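Local coordinates for protein aminoglycoside phosphotransferase (Streptomyces rimosus, PDB 6FUC) that probably phosphorylates streptomycin at the expense of ATP, an aminoglycoside kinase reaction that confers antibiotic resistance, at residues V141-V147 with P268-G272. Sequence-based numbering, arbitrary orientation.
Sequences VVAREAV and PLTWG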
loop_
_atom_site.group_PDB
_atom_site.type_symbol
_atom_site.label_atom_id
_atom_site.label_comp_id
_atom_site.label_asym_id
_atom_site.label_seq_id
_atom_site.Cartn_x
_atom_site.Cartn_y
_atom_site.Cartn_z
ATOM N N VAL A 141 4.647 -12.549 11.912
ATOM C CA VAL A 141 3.203 -12.463 12.077
ATOM C C VAL A 141 2.613 -13.864 12.353
ATOM O O VAL A 141 1.757 -14.029 13.214
ATOM C CB VAL A 141 2.538 -11.830 10.851
ATOM C CG1 VAL A 141 1.033 -11.764 10.952
ATOM C CG2 VAL A 141 3.083 -10.427 10.574
ATOM N N VAL A 142 3.083 -14.846 11.581
ATOM C CA VAL A 142 2.601 -16.234 11.712
ATOM C C VAL A 142 3.023 -16.801 13.070
ATOM O O VAL A 142 2.198 -17.470 13.753
ATOM C CB VAL A 142 3.097 -17.077 10.529
ATOM C CG1 VAL A 142 2.937 -18.572 10.764
ATOM C CG2 VAL A 142 2.403 -16.633 9.245
ATOM N N ALA A 143 4.254 -16.517 13.491
ATOM C CA ALA A 143 4.729 -16.963 14.802
ATOM C C ALA A 143 3.890 -16.385 15.948
ATOM O O ALA A 143 3.636 -17.085 16.929
ATOM C CB ALA A 143 6.214 -16.664 14.993
ATOM N N ARG A 144 3.464 -15.123 15.806
ATOM C CA ARG A 144 2.620 -14.445 16.761
ATOM C C ARG A 144 1.119 -14.789 16.671
ATOM O O ARG A 144 0.323 -14.250 17.399
ATOM C CB ARG A 144 2.818 -12.930 16.747
ATOM C CG ARG A 144 4.172 -12.511 17.246
ATOM C CD ARG A 144 4.333 -11.009 17.300
ATOM N NE ARG A 144 4.502 -10.426 15.986
ATOM C CZ ARG A 144 3.603 -9.701 15.307
ATOM N NH1 ARG A 144 2.380 -9.437 15.750
ATOM N NH2 ARG A 144 3.940 -9.252 14.088
ATOM N N GLU A 145 0.756 -15.633 15.701
ATOM C CA GLU A 145 -0.614 -16.016 15.428
ATOM C C GLU A 145 -1.430 -14.722 15.222
ATOM O O GLU A 145 -2.555 -14.582 15.685
ATOM C CB GLU A 145 -1.147 -16.918 16.569
ATOM C CG GLU A 145 -0.413 -18.265 16.671
ATOM C CD GLU A 145 -0.905 -19.232 17.779
ATOM O OE1 GLU A 145 -1.878 -18.920 18.519
ATOM O OE2 GLU A 145 -0.307 -20.332 17.897
ATOM N N ALA A 146 -0.869 -13.807 14.449
ATOM C CA ALA A 146 -1.481 -12.471 14.253
ATOM C C ALA A 146 -2.085 -12.229 12.881
ATOM O O ALA A 146 -2.464 -11.135 12.564
ATOM C CB ALA A 146 -0.460 -11.388 14.614
ATOM N N VAL A 147 -2.148 -13.251 12.028
ATOM C CA VAL A 147 -2.730 -13.101 10.684
ATOM C C VAL A 147 -4.218 -12.848 10.803
ATOM O O VAL A 147 -4.913 -13.556 11.531
ATOM C CB VAL A 147 -2.435 -14.300 9.789
ATOM C CG1 VAL A 147 -3.166 -14.178 8.446
ATOM C CG2 VAL A 147 -0.927 -14.434 9.574
ATOM N N PRO A 268 -0.914 -11.016 2.569
ATOM C CA PRO A 268 -1.715 -10.985 3.772
ATOM C C PRO A 268 -1.046 -11.517 5.008
ATOM O O PRO A 268 -1.429 -11.198 6.134
ATOM C CB PRO A 268 -2.958 -11.803 3.423
ATOM C CG PRO A 268 -2.594 -12.560 2.266
ATOM C CD PRO A 268 -1.540 -11.824 1.503
ATOM N N LEU A 269 -0.040 -12.362 4.843
ATOM C CA LEU A 269 0.719 -12.941 5.934
ATOM C C LEU A 269 1.661 -11.931 6.614
ATOM O O LEU A 269 2.227 -12.225 7.626
ATOM C CB LEU A 269 1.495 -14.183 5.452
ATOM C CG LEU A 269 0.650 -15.239 4.803
ATOM C CD1 LEU A 269 1.569 -16.329 4.285
ATOM C CD2 LEU A 269 -0.397 -15.796 5.713
ATOM N N THR A 270 1.848 -10.749 5.982
ATOM C CA THR A 270 2.825 -9.778 6.444
ATOM C C THR A 270 2.224 -8.671 7.304
ATOM O O THR A 270 2.966 -7.825 7.772
ATOM C CB THR A 270 3.546 -9.104 5.257
ATOM O OG1 THR A 270 2.658 -8.245 4.549
ATOM C CG2 THR A 270 4.205 -10.077 4.358
ATOM N N TRP A 271 0.904 -8.672 7.509
ATOM C CA TRP A 271 0.208 -7.565 8.248
ATOM C C TRP A 271 -0.161 -8.024 9.627
ATOM O O TRP A 271 -0.765 -9.086 9.775
ATOM C CB TRP A 271 -1.035 -7.121 7.478
ATOM C CG TRP A 271 -0.719 -6.467 6.150
ATOM C CD1 TRP A 271 -0.692 -7.088 4.948
ATOM C CD2 TRP A 271 -0.361 -5.114 5.923
ATOM N NE1 TRP A 271 -0.373 -6.199 3.972
ATOM C CE2 TRP A 271 -0.153 -4.970 4.537
ATOM C CE3 TRP A 271 -0.220 -4.004 6.731
ATOM C CZ2 TRP A 271 0.187 -3.761 3.954
ATOM C CZ3 TRP A 271 0.138 -2.805 6.151
ATOM C CH2 TRP A 271 0.342 -2.706 4.783
ATOM N N GLY A 272 0.173 -7.241 10.618
ATOM C CA GLY A 272 -0.260 -7.528 11.969
ATOM C C GLY A 272 0.896 -7.653 12.948
ATOM O O GLY A 272 2.086 -7.550 12.545
ATOM O OXT GLY A 272 0.632 -7.850 14.142
HETATM O O HOH W 1 -3.361 -8.617 11.280
#
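R144 presents the edge of its guanidinium, NH1 and NH2 foremost, to the C-terminal carboxylate of G272, a compact example of how a chain terminus can be anchored by a two-nitrogen grip. NH1 of R144 forms a salt bridge with OXT of G272 at 2.9 Å, and NH2 of R144 donates a hydrogen bond to the other oxygen, O of G272, at 3.0 Å. Both bonds are almost straight, at 178° and 177°, and both oxygens lie practically in the guanidinium plane, although NH2 comes in tilted from the plane of the carboxylate. A bend at chi3 (-74°), after an extended chi2, turns the guanidinium toward the terminus, while NH2 also makes a salt bridge with D140, one helical turn earlier, so the cation is shared between two carboxylates.

The arginine stands where helix 131-143 ends. E145 follows with positive phi, and the bonds from A146 N to V141 O (2.9 Å) and from E145 N to V142 O (3.0 Å) form a Schellman motif. Beyond it, one water lies 3.0 Å from both A146 O and W271 O, bridging two carbonyls that cannot bond each other directly.

Below these polar links V141 packs against backbone: its CB lies 3.3 Å from L269 O, a buried carbonyl with no hydrogen-bond partner, and its CG1 approaches W271 O. V147 CG2 meets L269 CD2 at 4.1 Å, and L269 continues onto L165 and L168 of helix 161-168. T270 and W271 direct their polar groups to D267 instead.

The last residue is thus tied to a helix end by an arginine shared with D140, which probably favours the ionised carboxylate and helps fix the tail, at the cost of one unsatisfied carbonyl beneath.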